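PDB 4EEI: adenylosuccinate lyase, which probably catalyses the elimination of fumarate from adenylosuccinate to yield AMP, and a matching fumarate-releasing step earlier in de novo purine biosynthesis. Local coordinates for residues Leu102-Arg107 and Asp200-Pro205; Ile98-Ser103 and Thr177-Gly182; Lys390-Val395 and Leu404-Met409; Ile134-Arg139 and Asp339-Arg344; Ala49-Arg54 and Glu78-Glu83. One frame throughout, in Å; residues are numbered along the deposited sequence.

Interaction 1. Residues Leu102-Arg107 and Asp200-Pro205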
# COMPACT_ATOMS: atom_id res chain seq x y z
N LEU B 102 8.86 17.77 17.46
CA LEU B 102 7.84 17.04 16.70
C LEU B 102 7.03 16.15 17.63
O LEU B 102 5.82 16.01 17.45
CB LEU B 102 8.51 16.20 15.61
CG LEU B 102 7.62 15.31 14.76
CD1 LEU B 102 6.56 16.14 14.07
CD2 LEU B 102 8.46 14.58 13.73
N SER B 103 7.69 15.57 18.63
CA SER B 103 6.97 14.75 19.60
C SER B 103 5.94 15.56 20.36
O SER B 103 4.88 15.05 20.71
CB SER B 103 7.93 14.10 20.60
OG SER B 103 8.71 13.11 19.95
N LEU B 104 6.27 16.83 20.63
CA LEU B 104 5.33 17.70 21.33
C LEU B 104 4.11 18.01 20.45
O LEU B 104 2.98 18.04 20.94
CB LEU B 104 6.02 19.00 21.78
CG LEU B 104 7.30 18.90 22.62
CD1 LEU B 104 7.76 20.28 23.05
CD2 LEU B 104 7.09 18.01 23.84
N GLN B 105 4.34 18.23 19.16
CA GLN B 105 3.23 18.43 18.23
C GLN B 105 2.36 17.19 18.12
O GLN B 105 1.13 17.28 18.11
CB GLN B 105 3.74 18.82 16.84
CG GLN B 105 4.32 20.22 16.76
CD GLN B 105 4.97 20.47 15.42
OE1 GLN B 105 6.01 19.89 15.10
NE2 GLN B 105 4.34 21.32 14.61
N ILE B 106 3.00 16.02 18.03
CA ILE B 106 2.24 14.77 17.94
C ILE B 106 1.44 14.54 19.23
O ILE B 106 0.29 14.12 19.20
CB ILE B 106 3.17 13.57 17.65
CG1 ILE B 106 3.79 13.70 16.26
CG2 ILE B 106 2.38 12.28 17.74
CD1 ILE B 106 4.89 12.64 15.97
N ARG B 107 2.05 14.84 20.37
CA ARG B 107 1.38 14.68 21.65
C ARG B 107 0.12 15.53 21.73
O ARG B 107 -0.95 15.06 22.16
CB ARG B 107 2.36 15.07 22.77
CG ARG B 107 1.78 15.16 24.15
CD ARG B 107 1.85 16.60 24.61
NE ARG B 107 3.02 16.90 25.41
CZ ARG B 107 3.60 18.09 25.48
NH1 ARG B 107 3.14 19.12 24.77
NH2 ARG B 107 4.66 18.26 26.25
N ASP B 200 12.89 15.70 31.42
CA ASP B 200 11.99 15.86 32.57
C ASP B 200 11.26 17.21 32.54
O ASP B 200 10.09 17.31 32.93
CB ASP B 200 12.76 15.73 33.89
CG ASP B 200 13.12 14.29 34.22
OD1 ASP B 200 12.58 13.36 33.58
OD2 ASP B 200 13.96 14.09 35.13
N ILE B 201 11.94 18.24 32.06
CA ILE B 201 11.30 19.55 31.88
C ILE B 201 10.18 19.46 30.84
O ILE B 201 9.11 20.05 31.00
CB ILE B 201 12.34 20.63 31.51
CG1 ILE B 201 13.18 21.00 32.73
CG2 ILE B 201 11.65 21.88 30.98
CD1 ILE B 201 14.46 21.74 32.40
N LEU B 202 10.42 18.69 29.78
CA LEU B 202 9.43 18.55 28.71
C LEU B 202 8.30 17.60 29.08
O LEU B 202 7.19 17.72 28.55
CB LEU B 202 10.11 18.10 27.42
CG LEU B 202 11.08 19.10 26.80
CD1 LEU B 202 11.70 18.53 25.51
CD2 LEU B 202 10.36 20.43 26.54
N GLY B 203 8.57 16.65 29.97
CA GLY B 203 7.56 15.70 30.39
C GLY B 203 7.43 14.48 29.48
O GLY B 203 6.35 13.91 29.35
N LEU B 204 8.53 14.10 28.84
CA LEU B 204 8.57 12.90 28.00
C LEU B 204 9.81 12.08 28.32
O LEU B 204 10.82 12.62 28.76
CB LEU B 204 8.56 13.28 26.51
CG LEU B 204 7.22 13.76 25.93
CD1 LEU B 204 7.34 14.00 24.43
CD2 LEU B 204 6.12 12.75 26.21
N PRO B 205 9.74 10.75 28.11
CA PRO B 205 10.90 9.89 28.39
C PRO B 205 11.98 10.01 27.31
O PRO B 205 11.69 10.44 26.19
CB PRO B 205 10.30 8.48 28.37
CG PRO B 205 9.12 8.59 27.46
CD PRO B 205 8.57 9.98 27.68
O HOH W 1 6.07 20.07 27.16
O HOH W 2 4.04 14.95 27.97

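Interaction 2. Residues Ile98-Ser103 and Thr177-Gly182. With EDO (1,2-ethanediol), chain P.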
# COMPACT_ATOMS: atom_id res chain seq x y z
N ILE B 98 14.49 19.25 16.38
CA ILE B 98 13.37 19.00 15.47
C ILE B 98 12.51 17.83 15.95
O ILE B 98 11.29 17.94 16.02
CB ILE B 98 13.85 18.66 14.05
CG1 ILE B 98 14.61 19.83 13.44
CG2 ILE B 98 12.67 18.28 13.16
CD1 ILE B 98 15.38 19.47 12.18
N ASP B 99 13.15 16.71 16.25
CA ASP B 99 12.42 15.50 16.58
C ASP B 99 11.77 15.58 17.95
O ASP B 99 10.68 15.06 18.15
CB ASP B 99 13.33 14.26 16.48
CG ASP B 99 13.63 13.86 15.03
OD1 ASP B 99 13.08 14.48 14.09
OD2 ASP B 99 14.41 12.90 14.84
N SER B 100 12.44 16.23 18.90
CA SER B 100 11.84 16.40 20.22
C SER B 100 10.64 17.34 20.14
O SER B 100 9.62 17.11 20.78
CB SER B 100 12.89 16.90 21.22
OG SER B 100 13.89 15.92 21.42
N ALA B 101 10.75 18.39 19.33
CA ALA B 101 9.63 19.31 19.18
C ALA B 101 8.50 18.63 18.41
O ALA B 101 7.33 18.88 18.67
CB ALA B 101 10.08 20.59 18.49
N LEU B 102 8.86 17.77 17.46
CA LEU B 102 7.84 17.04 16.70
C LEU B 102 7.03 16.15 17.63
O LEU B 102 5.82 16.01 17.45
CB LEU B 102 8.51 16.20 15.61
CG LEU B 102 7.62 15.31 14.76
CD1 LEU B 102 6.56 16.14 14.07
CD2 LEU B 102 8.46 14.58 13.73
N SER B 103 7.69 15.57 18.63
CA SER B 103 6.97 14.75 19.60
C SER B 103 5.94 15.56 20.36
O SER B 103 4.88 15.05 20.71
CB SER B 103 7.93 14.10 20.60
OG SER B 103 8.71 13.11 19.95
N THR B 177 8.90 10.03 22.64
CA THR B 177 10.14 10.26 23.38
C THR B 177 10.77 11.57 22.93
O THR B 177 10.32 12.18 21.96
CB THR B 177 11.18 9.15 23.06
OG1 THR B 177 11.36 9.08 21.64
CG2 THR B 177 10.73 7.78 23.60
N VAL B 178 11.83 11.97 23.62
CA VAL B 178 12.66 13.07 23.15
C VAL B 178 14.12 12.63 23.14
O VAL B 178 14.46 11.57 23.69
CB VAL B 178 12.48 14.33 24.02
CG1 VAL B 178 11.04 14.84 23.92
CG2 VAL B 178 12.83 14.01 25.46
N GLN B 179 14.99 13.41 22.51
CA GLN B 179 16.41 13.09 22.50
C GLN B 179 17.24 14.35 22.64
O GLN B 179 16.91 15.40 22.08
CB GLN B 179 16.80 12.36 21.21
CG GLN B 179 16.50 13.16 19.93
CD GLN B 179 17.47 12.85 18.79
OE1 GLN B 179 18.47 12.17 18.98
NE2 GLN B 179 17.16 13.36 17.60
N PHE B 180 18.33 14.26 23.39
CA PHE B 180 19.35 15.30 23.37
C PHE B 180 20.70 14.59 23.39
O PHE B 180 21.42 14.61 24.39
CB PHE B 180 19.20 16.24 24.57
CG PHE B 180 17.87 16.95 24.62
CD1 PHE B 180 17.71 18.18 23.99
CD2 PHE B 180 16.80 16.41 25.32
CE1 PHE B 180 16.49 18.85 24.04
CE2 PHE B 180 15.57 17.08 25.38
CZ PHE B 180 15.41 18.29 24.73
N SER B 181 21.03 13.93 22.28
CA SER B 181 22.17 13.03 22.23
C SER B 181 23.29 13.51 21.31
O SER B 181 24.34 12.88 21.22
CB SER B 181 21.71 11.62 21.82
OG SER B 181 20.96 11.65 20.62
N GLY B 182 23.08 14.62 20.61
CA GLY B 182 24.13 15.15 19.76
C GLY B 182 24.17 14.49 18.39
O GLY B 182 23.30 13.69 18.04
C1 EDO P . 8.11 11.25 17.17
O1 EDO P . 8.66 9.91 17.14
C2 EDO P . 9.19 12.28 16.84
O2 EDO P . 10.24 12.17 17.81

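Interaction 3. Residues Lys390-Val395 and Leu404-Met409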
# COMPACT_ATOMS: atom_id res chain seq x y z
N LYS B 390 -47.86 -24.85 16.48
CA LYS B 390 -48.98 -25.71 16.86
C LYS B 390 -49.25 -26.83 15.85
O LYS B 390 -49.63 -27.94 16.24
CB LYS B 390 -50.24 -24.88 17.08
CG LYS B 390 -50.23 -24.10 18.39
CD LYS B 390 -49.99 -25.03 19.58
CE LYS B 390 -48.77 -24.62 20.40
NZ LYS B 390 -47.46 -24.93 19.74
N LYS B 391 -49.06 -26.54 14.57
CA LYS B 391 -49.26 -27.52 13.51
C LYS B 391 -48.20 -28.61 13.54
O LYS B 391 -48.51 -29.79 13.36
CB LYS B 391 -49.24 -26.83 12.15
CG LYS B 391 -50.41 -25.89 11.96
CD LYS B 391 -50.21 -24.98 10.77
CE LYS B 391 -51.57 -24.58 10.23
NZ LYS B 391 -52.43 -25.77 9.97
N LEU B 392 -46.95 -28.22 13.76
CA LEU B 392 -45.87 -29.18 13.89
C LEU B 392 -46.09 -30.04 15.13
O LEU B 392 -45.95 -31.27 15.09
CB LEU B 392 -44.52 -28.47 13.97
CG LEU B 392 -43.30 -29.38 13.95
CD1 LEU B 392 -43.26 -30.15 12.65
CD2 LEU B 392 -42.02 -28.57 14.15
N GLN B 393 -46.43 -29.37 16.23
CA GLN B 393 -46.78 -30.01 17.49
C GLN B 393 -47.89 -31.04 17.31
O GLN B 393 -47.89 -32.10 17.95
CB GLN B 393 -47.22 -28.95 18.49
CG GLN B 393 -47.80 -29.49 19.79
CD GLN B 393 -47.31 -28.71 20.99
OE1 GLN B 393 -46.15 -28.29 21.03
NE2 GLN B 393 -48.18 -28.51 21.97
N LYS B 394 -48.83 -30.72 16.43
CA LYS B 394 -49.94 -31.61 16.11
C LYS B 394 -49.42 -32.91 15.51
O LYS B 394 -49.70 -34.00 16.01
CB LYS B 394 -50.89 -30.92 15.13
CG LYS B 394 -52.27 -31.56 15.02
CD LYS B 394 -52.96 -31.15 13.72
CE LYS B 394 -53.11 -29.63 13.61
NZ LYS B 394 -53.03 -29.17 12.20
N VAL B 395 -48.66 -32.78 14.42
CA VAL B 395 -48.10 -33.91 13.68
C VAL B 395 -47.22 -34.81 14.55
O VAL B 395 -47.30 -36.04 14.46
CB VAL B 395 -47.25 -33.43 12.48
CG1 VAL B 395 -46.82 -34.60 11.62
CG2 VAL B 395 -48.02 -32.42 11.64
N LEU B 404 -44.62 -32.71 23.06
CA LEU B 404 -43.70 -31.58 23.00
C LEU B 404 -44.37 -30.27 23.41
O LEU B 404 -45.56 -30.06 23.15
CB LEU B 404 -43.15 -31.42 21.59
CG LEU B 404 -42.26 -32.53 21.04
CD1 LEU B 404 -42.00 -32.31 19.57
CD2 LEU B 404 -40.95 -32.57 21.80
N ASP B 405 -43.61 -29.39 24.06
CA ASP B 405 -44.07 -28.03 24.27
C ASP B 405 -43.30 -27.09 23.34
O ASP B 405 -42.31 -26.48 23.74
CB ASP B 405 -43.91 -27.60 25.73
CG ASP B 405 -44.59 -26.27 26.02
OD1 ASP B 405 -45.47 -25.88 25.22
OD2 ASP B 405 -44.26 -25.64 27.04
N ILE B 406 -43.77 -26.99 22.10
CA ILE B 406 -43.14 -26.14 21.09
C ILE B 406 -43.54 -24.68 21.29
O ILE B 406 -44.72 -24.35 21.22
CB ILE B 406 -43.52 -26.59 19.66
CG1 ILE B 406 -43.19 -28.07 19.46
CG2 ILE B 406 -42.80 -25.74 18.62
CD1 ILE B 406 -43.33 -28.56 18.03
N PRO B 407 -42.57 -23.80 21.54
CA PRO B 407 -42.95 -22.41 21.80
C PRO B 407 -43.51 -21.75 20.54
O PRO B 407 -43.09 -22.08 19.43
CB PRO B 407 -41.62 -21.76 22.18
CG PRO B 407 -40.59 -22.54 21.42
CD PRO B 407 -41.11 -23.97 21.40
N GLU B 408 -44.47 -20.86 20.73
CA GLU B 408 -45.11 -20.17 19.63
C GLU B 408 -44.13 -19.21 18.97
O GLU B 408 -43.53 -18.37 19.63
CB GLU B 408 -46.35 -19.40 20.11
CG GLU B 408 -47.11 -18.69 19.01
CD GLU B 408 -47.74 -19.66 18.02
OE1 GLU B 408 -47.92 -19.28 16.85
OE2 GLU B 408 -48.05 -20.80 18.42
N MET B 409 -43.97 -19.34 17.66
CA MET B 409 -43.04 -18.50 16.92
C MET B 409 -43.74 -17.34 16.21
O MET B 409 -43.53 -17.11 15.03
CB MET B 409 -42.23 -19.32 15.93
CG MET B 409 -41.09 -20.11 16.57
SD MET B 409 -40.22 -19.18 17.84
CE MET B 409 -38.76 -18.67 16.93

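Interaction 4. Residues Ile134-Arg139 and Asp339-Arg344. With EDO (1,2-ethanediol), chain Z; EDO (1,2-ethanediol), chain R.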
# COMPACT_ATOMS: atom_id res chain seq x y z
N ILE B 134 -34.78 -3.21 19.11
CA ILE B 134 -35.34 -3.34 17.77
C ILE B 134 -34.86 -4.63 17.13
O ILE B 134 -33.67 -4.94 17.17
CB ILE B 134 -34.93 -2.13 16.91
CG1 ILE B 134 -35.43 -0.84 17.55
CG2 ILE B 134 -35.45 -2.28 15.49
CD1 ILE B 134 -35.02 0.42 16.81
N ILE B 135 -35.78 -5.38 16.53
CA ILE B 135 -35.38 -6.62 15.85
C ILE B 135 -35.21 -6.37 14.35
O ILE B 135 -36.05 -5.72 13.72
CB ILE B 135 -36.35 -7.79 16.16
CG1 ILE B 135 -35.81 -9.11 15.61
CG2 ILE B 135 -37.74 -7.50 15.62
CD1 ILE B 135 -36.45 -10.32 16.27
N THR B 136 -34.09 -6.84 13.80
CA THR B 136 -33.77 -6.62 12.39
C THR B 136 -33.33 -7.94 11.76
O THR B 136 -33.03 -8.90 12.48
CB THR B 136 -32.66 -5.58 12.23
OG1 THR B 136 -32.49 -5.25 10.84
CG2 THR B 136 -31.34 -6.12 12.78
N MET B 137 -33.30 -8.00 10.44
CA MET B 137 -32.75 -9.17 9.76
C MET B 137 -31.24 -9.08 9.65
O MET B 137 -30.70 -8.14 9.05
CB MET B 137 -33.34 -9.33 8.35
CG MET B 137 -34.79 -9.77 8.31
SD MET B 137 -35.05 -11.29 9.25
CE MET B 137 -33.84 -12.36 8.47
N GLY B 138 -30.55 -10.05 10.25
CA GLY B 138 -29.12 -10.22 10.02
C GLY B 138 -28.90 -10.70 8.60
O GLY B 138 -29.78 -11.37 8.03
N ARG B 139 -27.76 -10.35 8.02
CA ARG B 139 -27.49 -10.66 6.62
C ARG B 139 -26.07 -11.18 6.44
O ARG B 139 -25.11 -10.57 6.91
CB ARG B 139 -27.67 -9.41 5.74
CG ARG B 139 -29.13 -8.95 5.53
CD ARG B 139 -29.14 -7.66 4.70
NE ARG B 139 -30.45 -6.99 4.64
CZ ARG B 139 -30.91 -6.17 5.58
NH1 ARG B 139 -30.19 -5.92 6.67
NH2 ARG B 139 -32.09 -5.58 5.43
N ASP B 339 -40.18 0.91 12.09
CA ASP B 339 -41.25 0.12 11.48
C ASP B 339 -40.80 -0.58 10.18
O ASP B 339 -41.18 -1.71 9.93
CB ASP B 339 -42.50 0.96 11.26
CG ASP B 339 -43.21 1.29 12.56
OD1 ASP B 339 -43.07 0.50 13.53
OD2 ASP B 339 -43.90 2.33 12.62
N ILE B 340 -39.97 0.10 9.39
CA ILE B 340 -39.40 -0.53 8.19
C ILE B 340 -38.52 -1.71 8.58
O ILE B 340 -38.59 -2.79 7.98
CB ILE B 340 -38.59 0.47 7.35
CG1 ILE B 340 -39.54 1.44 6.63
CG2 ILE B 340 -37.69 -0.26 6.34
CD1 ILE B 340 -38.84 2.65 6.07
N ILE B 341 -37.69 -1.50 9.60
CA ILE B 341 -36.76 -2.52 10.06
C ILE B 341 -37.49 -3.77 10.54
O ILE B 341 -37.16 -4.88 10.14
CB ILE B 341 -35.90 -1.98 11.21
CG1 ILE B 341 -34.93 -0.92 10.69
CG2 ILE B 341 -35.13 -3.09 11.89
CD1 ILE B 341 -34.30 -0.10 11.79
N GLU B 342 -38.49 -3.58 11.40
CA GLU B 342 -39.17 -4.70 12.01
C GLU B 342 -40.19 -5.36 11.08
O GLU B 342 -40.46 -6.56 11.19
CB GLU B 342 -39.80 -4.27 13.34
CG GLU B 342 -38.76 -3.72 14.33
CD GLU B 342 -39.28 -3.58 15.76
OE1 GLU B 342 -40.37 -3.02 15.96
OE2 GLU B 342 -38.57 -4.03 16.68
N ASP B 343 -40.75 -4.59 10.16
CA ASP B 343 -41.68 -5.15 9.18
C ASP B 343 -40.95 -6.12 8.24
O ASP B 343 -41.53 -7.09 7.75
CB ASP B 343 -42.37 -4.05 8.38
CG ASP B 343 -43.53 -3.42 9.13
OD1 ASP B 343 -43.98 -3.99 10.15
OD2 ASP B 343 -44.01 -2.35 8.68
N ARG B 344 -39.68 -5.85 7.99
CA ARG B 344 -38.87 -6.71 7.15
C ARG B 344 -38.66 -8.07 7.83
O ARG B 344 -38.66 -9.11 7.17
CB ARG B 344 -37.54 -6.02 6.80
CG ARG B 344 -36.57 -6.86 6.00
CD ARG B 344 -35.47 -5.99 5.37
NE ARG B 344 -35.96 -5.29 4.18
CZ ARG B 344 -35.90 -3.97 4.00
NH1 ARG B 344 -35.36 -3.19 4.93
NH2 ARG B 344 -36.37 -3.43 2.89
C1 EDO Z . -38.59 -6.63 2.88
O1 EDO Z . -39.50 -5.88 2.05
C2 EDO Z . -37.41 -7.14 2.06
O2 EDO Z . -36.65 -6.03 1.55
C1 EDO R . -40.24 4.42 10.93
O1 EDO R . -40.51 3.27 10.11
C2 EDO R . -40.58 4.14 12.39
O2 EDO R . -39.72 4.91 13.24
O HOH W 3 -34.64 -5.47 9.00

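Interaction 5. Residues Ala49-Arg54 and Glu78-Glu83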
# COMPACT_ATOMS: atom_id res chain seq x y z
N ALA B 49 11.17 34.49 28.43
CA ALA B 49 10.27 35.62 28.70
C ALA B 49 10.19 36.65 27.57
O ALA B 49 9.26 37.46 27.53
CB ALA B 49 10.67 36.31 30.00
N ARG B 50 11.16 36.64 26.66
CA ARG B 50 11.30 37.73 25.69
C ARG B 50 11.22 37.29 24.23
O ARG B 50 10.77 38.04 23.37
CB ARG B 50 12.62 38.45 25.94
CG ARG B 50 12.85 38.80 27.40
CD ARG B 50 13.18 40.26 27.54
NE ARG B 50 14.15 40.68 26.53
CZ ARG B 50 15.47 40.61 26.68
NH1 ARG B 50 15.98 40.13 27.81
NH2 ARG B 50 16.27 41.00 25.70
N ALA B 51 11.68 36.07 23.95
CA ALA B 51 11.82 35.62 22.57
C ALA B 51 10.49 35.61 21.83
O ALA B 51 9.47 35.14 22.35
CB ALA B 51 12.46 34.23 22.52
N GLN B 52 10.51 36.14 20.61
CA GLN B 52 9.32 36.14 19.77
C GLN B 52 9.47 35.11 18.65
O GLN B 52 10.57 34.89 18.14
CB GLN B 52 9.10 37.53 19.17
CG GLN B 52 8.91 38.63 20.20
CD GLN B 52 7.60 38.52 20.94
OE1 GLN B 52 6.53 38.42 20.32
NE2 GLN B 52 7.66 38.51 22.26
N ILE B 53 8.36 34.49 18.27
CA ILE B 53 8.35 33.55 17.15
C ILE B 53 7.98 34.32 15.89
O ILE B 53 6.91 34.93 15.84
CB ILE B 53 7.35 32.41 17.39
CG1 ILE B 53 7.65 31.72 18.71
CG2 ILE B 53 7.39 31.41 16.24
CD1 ILE B 53 9.01 31.02 18.74
N ARG B 54 8.86 34.31 14.89
CA ARG B 54 8.68 35.15 13.71
C ARG B 54 8.86 34.36 12.42
O ARG B 54 9.92 34.42 11.78
CB ARG B 54 9.68 36.30 13.74
CG ARG B 54 9.53 37.23 14.94
CD ARG B 54 10.74 38.14 15.08
NE ARG B 54 10.55 39.16 16.11
CZ ARG B 54 11.50 39.99 16.52
NH1 ARG B 54 12.72 39.92 16.00
NH2 ARG B 54 11.24 40.90 17.46
N GLU B 78 19.19 36.74 17.26
CA GLU B 78 19.30 38.14 16.86
C GLU B 78 18.42 39.06 17.71
O GLU B 78 18.49 40.29 17.59
CB GLU B 78 19.02 38.32 15.36
CG GLU B 78 17.56 38.18 14.96
CD GLU B 78 17.35 38.33 13.46
OE1 GLU B 78 18.35 38.41 12.71
OE2 GLU B 78 16.18 38.37 13.02
N GLN B 79 17.61 38.47 18.59
CA GLN B 79 16.77 39.26 19.49
C GLN B 79 17.50 39.54 20.81
O GLN B 79 16.98 40.25 21.67
CB GLN B 79 15.46 38.54 19.77
CG GLN B 79 14.61 38.28 18.53
CD GLN B 79 13.34 37.51 18.83
OE1 GLN B 79 12.58 37.87 19.73
NE2 GLN B 79 13.10 36.43 18.09
N PHE B 80 18.70 39.00 20.96
CA PHE B 80 19.43 39.11 22.23
C PHE B 80 20.88 39.55 22.06
O PHE B 80 21.42 39.51 20.95
CB PHE B 80 19.39 37.76 22.96
CG PHE B 80 18.00 37.30 23.28
CD1 PHE B 80 17.30 36.50 22.39
CD2 PHE B 80 17.38 37.70 24.45
CE1 PHE B 80 16.02 36.09 22.67
CE2 PHE B 80 16.10 37.29 24.75
CZ PHE B 80 15.41 36.48 23.86
N THR B 81 21.50 39.97 23.16
CA THR B 81 22.93 40.27 23.16
C THR B 81 23.72 39.02 22.78
O THR B 81 23.24 37.89 22.95
CB THR B 81 23.42 40.76 24.55
OG1 THR B 81 23.17 39.76 25.54
CG2 THR B 81 22.71 42.05 24.94
N ALA B 82 24.93 39.21 22.25
CA ALA B 82 25.78 38.09 21.89
C ALA B 82 26.04 37.21 23.10
O ALA B 82 26.13 35.98 22.99
CB ALA B 82 27.09 38.60 21.31
N GLU B 83 26.15 37.84 24.27
CA GLU B 83 26.36 37.13 25.53
C GLU B 83 25.18 36.21 25.89
O GLU B 83 25.37 35.02 26.14
CB GLU B 83 26.60 38.13 26.67
CG GLU B 83 26.92 37.49 28.01
CD GLU B 83 28.37 37.06 28.13
OE1 GLU B 83 29.25 37.76 27.57
OE2 GLU B 83 28.64 36.03 28.78
O HOH W 4 14.19 37.70 14.72

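Interaction 1. Residues Leu102-Arg107 and Asp200-Pro205
Leu204 lays its CD1 methyl between Ser103 and Leu104, joining the long helix 94-131 of this largely helical member of the lyase 1 family to the C-terminal end of helix 192-202. The CD1 atom of Leu204 lies 3.9 Å from CB of Ser103 and 4.1 Å from CD2 of Leu104, so a single branch makes both contacts. A chi1 of -75° sets CG of Leu204 beside its backbone N, and from there CD1 reaches the helix. Leu104 meets Leu204 at an oblique angle and also reaches Leu202 by its other branch, CD1 to CD2 of Leu202 at 4.4 Å. The two partners of Leu104, Leu202 at the helix end and Leu204 in the loop, thus flank Gly203, where the chain leaves helical geometry with a positive phi of 86°. Glu25 of helix 16-33 touches both Leu104 and Leu202, extending the packing to a third helix. Arg107 brings the edge of its guanidinium up to the end of helix 192-202: NH2 is 3.5 Å from O of Leu202, in the guanidinium plane. A water gives a hydrogen bond to O of Gly203 at 2.9 Å and accepts a weak one from NE of Arg107 at 3.4 Å.

Interaction 2. Residues Ile98-Ser103 and Thr177-Gly182
Beside the AMP pocket, which includes Ile98, Ser100 and Ser103 of helix 94-131 receive the extended chain 177-182 through hydroxyl-to-backbone hydrogen bonds. The backbone N of Gln179 donates to OG of Ser100 at 2.9 Å, and the 170° angle at hydrogen makes this bond nearly straight. Ser100 has OG beside its own backbone N (chi1 -66°), where the hydroxyl also bonds O of Asp96. One turn on, OG of Ser103 donates to O of Thr177 at 2.7 Å, arriving nearly along the C=O axis at 164°. Between these bonds the chain is pressed close to the helix: CB of Val178 lies 3.4 Å from OG of Ser100, and CG1 of Val178 is 3.9 Å from CB of the same serine. Asp99 and Gln179 cross obliquely, with OD2 of Asp99 3.9 Å from NE2 of Gln179. Each has a stronger partner elsewhere: the carboxylate forms a salt bridge with Arg216, while NE2 of Gln179 bonds O of Gln212, itself a residue of the AMP pocket. A 1,2-ethanediol, probably from crystallisation, donates from O2 to O of Asp99 at 2.9 Å. Val178 and Phe180 pack against Leu202 of helix 192-202, and Ser100 and Phe180 touch Val26 of helix 16-33, placing the contact among three helices.

Interaction 3. Residues Lys390-Val395 and Leu404-Met409
Gln393 and Lys390, one turn apart on helix 388-400, both grip the backbone of Ile406 in the segment that follows the helix. Ile406 N donates to OE1 of Gln393 at 2.9 Å; the angle at hydrogen is 168°, and the donor lies in the plane of the amide carbonyl. CG of Gln393 is anti to the backbone N (chi1 172°), and a bend at chi2 completes the reach. At the carbonyl of the same residue, NZ of Lys390 gives a hydrogen bond to O of Ile406 at 3.2 Å, tilted 20° from the carbonyl plane. A doubtful point remains at Leu404: its O is 2.8 Å from OE1 of Gln393, two acceptors unusually close, and NE2 at 3.3 Å has too poor an angle to bond it. The ammonium of Lys390 also has OE2 of Glu408 at 4.4 Å, beyond salt-bridge range, while OE1 of Glu408 is bonded to Ser387 OG. Apolar packing adds CD2 of Leu392 against CD1 of Ile406 at 4.1 Å, the two side chains crossing at about a right angle. Ser389 OG bonds O of Pro407. This is a helix-loop-helix connection to helix 411-418, its chain returning roughly antiparallel to helix 388-400 with both backbone polar atoms of Ile406 bonded by that helix's side chains.

Interaction 4. Residues Ile134-Arg139 and Asp339-Arg344
Ile135 N donates to OE2 of Glu342 at 3.1 Å, pinning strand 135-140 to helix 338-346; the angle at hydrogen is 165°, and the oxygen uses its anti lone pair. OE1 of the same carboxylate forms a salt bridge with Arg338. A water accepts from N of Met137 and donates to O of Ile341 at 2.8 Å, a second polar link. The apolar part centres on CG2 of Ile341, the branch anti to the backbone N, 3.7 Å from CG2 of Ile134 and 3.5 Å from CB of Thr136. This methyl also lies 3.3 Å from O of Ile135, a buried carbonyl oxygen with no polar partner in the model. Among the charged groups, NH2 of Arg139 approaches CD of Arg344 at 3.4 Å, with the guanidinium planes 59° apart. Both arginines form salt bridges with Glu250 of the same chain, and Asp247 of the third subunit pairs with NE of Arg139. These carboxylates probably offset the like charges, and Asp247 makes the contact part of a subunit interface.

Interaction 5. Residues Ala49-Arg54 and Glu78-Glu83
Gln79, in the loop after helix 68-77, slides its side-chain amide over one face of the Arg54 guanidinium, CD standing 3.7 Å above that plane and offset toward its rim. The two flat groups are 15° apart, a stacked pair. CG of Gln79 lies beside its backbone N (chi1 -60°), the chain extended beyond. The same amide answers both the N-H and the C=O of Gln52. Gln52 N donates to OE1 of Gln79 at 2.8 Å, and NE2 of Gln79 returns a bond to O of Gln52 at 3.0 Å, both on in-plane lone pairs. NE2 also bonds O of Ser75. The pair of hydrogen bonds fixes the rotation of the amide and holds the loop against the link from helix 43-50 to helix 55-65, for which Arg54 is the N-cap residue. Phe80 puts CE2 over the centre of the guanidinium of Arg50, salt-bridged to Glu46, 3.8 Å above it, although the planes stand 55° apart. The ring edge of Phe80 meets Ala51, CZ to CB at 3.9 Å. A water accepts from NH1 of Arg54 at 3.0 Å and donates to OE2 of Glu78 at 2.7 Å.

From the N terminus, interaction 5 comes first, closing a short excursion through helices 55-65 and 68-77 before helix 94-131 begins. Interactions 2 and 1 both start on that helix, share Leu102 and Ser103, and close at 177-182 and then 200-205; their centres are 8 Å apart, and Pro205 O probably bonds Val178 N. Interaction 4 opens between their segments, at strand 135-140, and closes only at helix 338-346, so it crosses both, on the other side of the chain's centre. Interaction 3 is a late, local closure, its centre about 25 Å from that of interaction 4. The long helix 94-131 and the following strand therefore take part in contacts on opposite sides of the chain's centre.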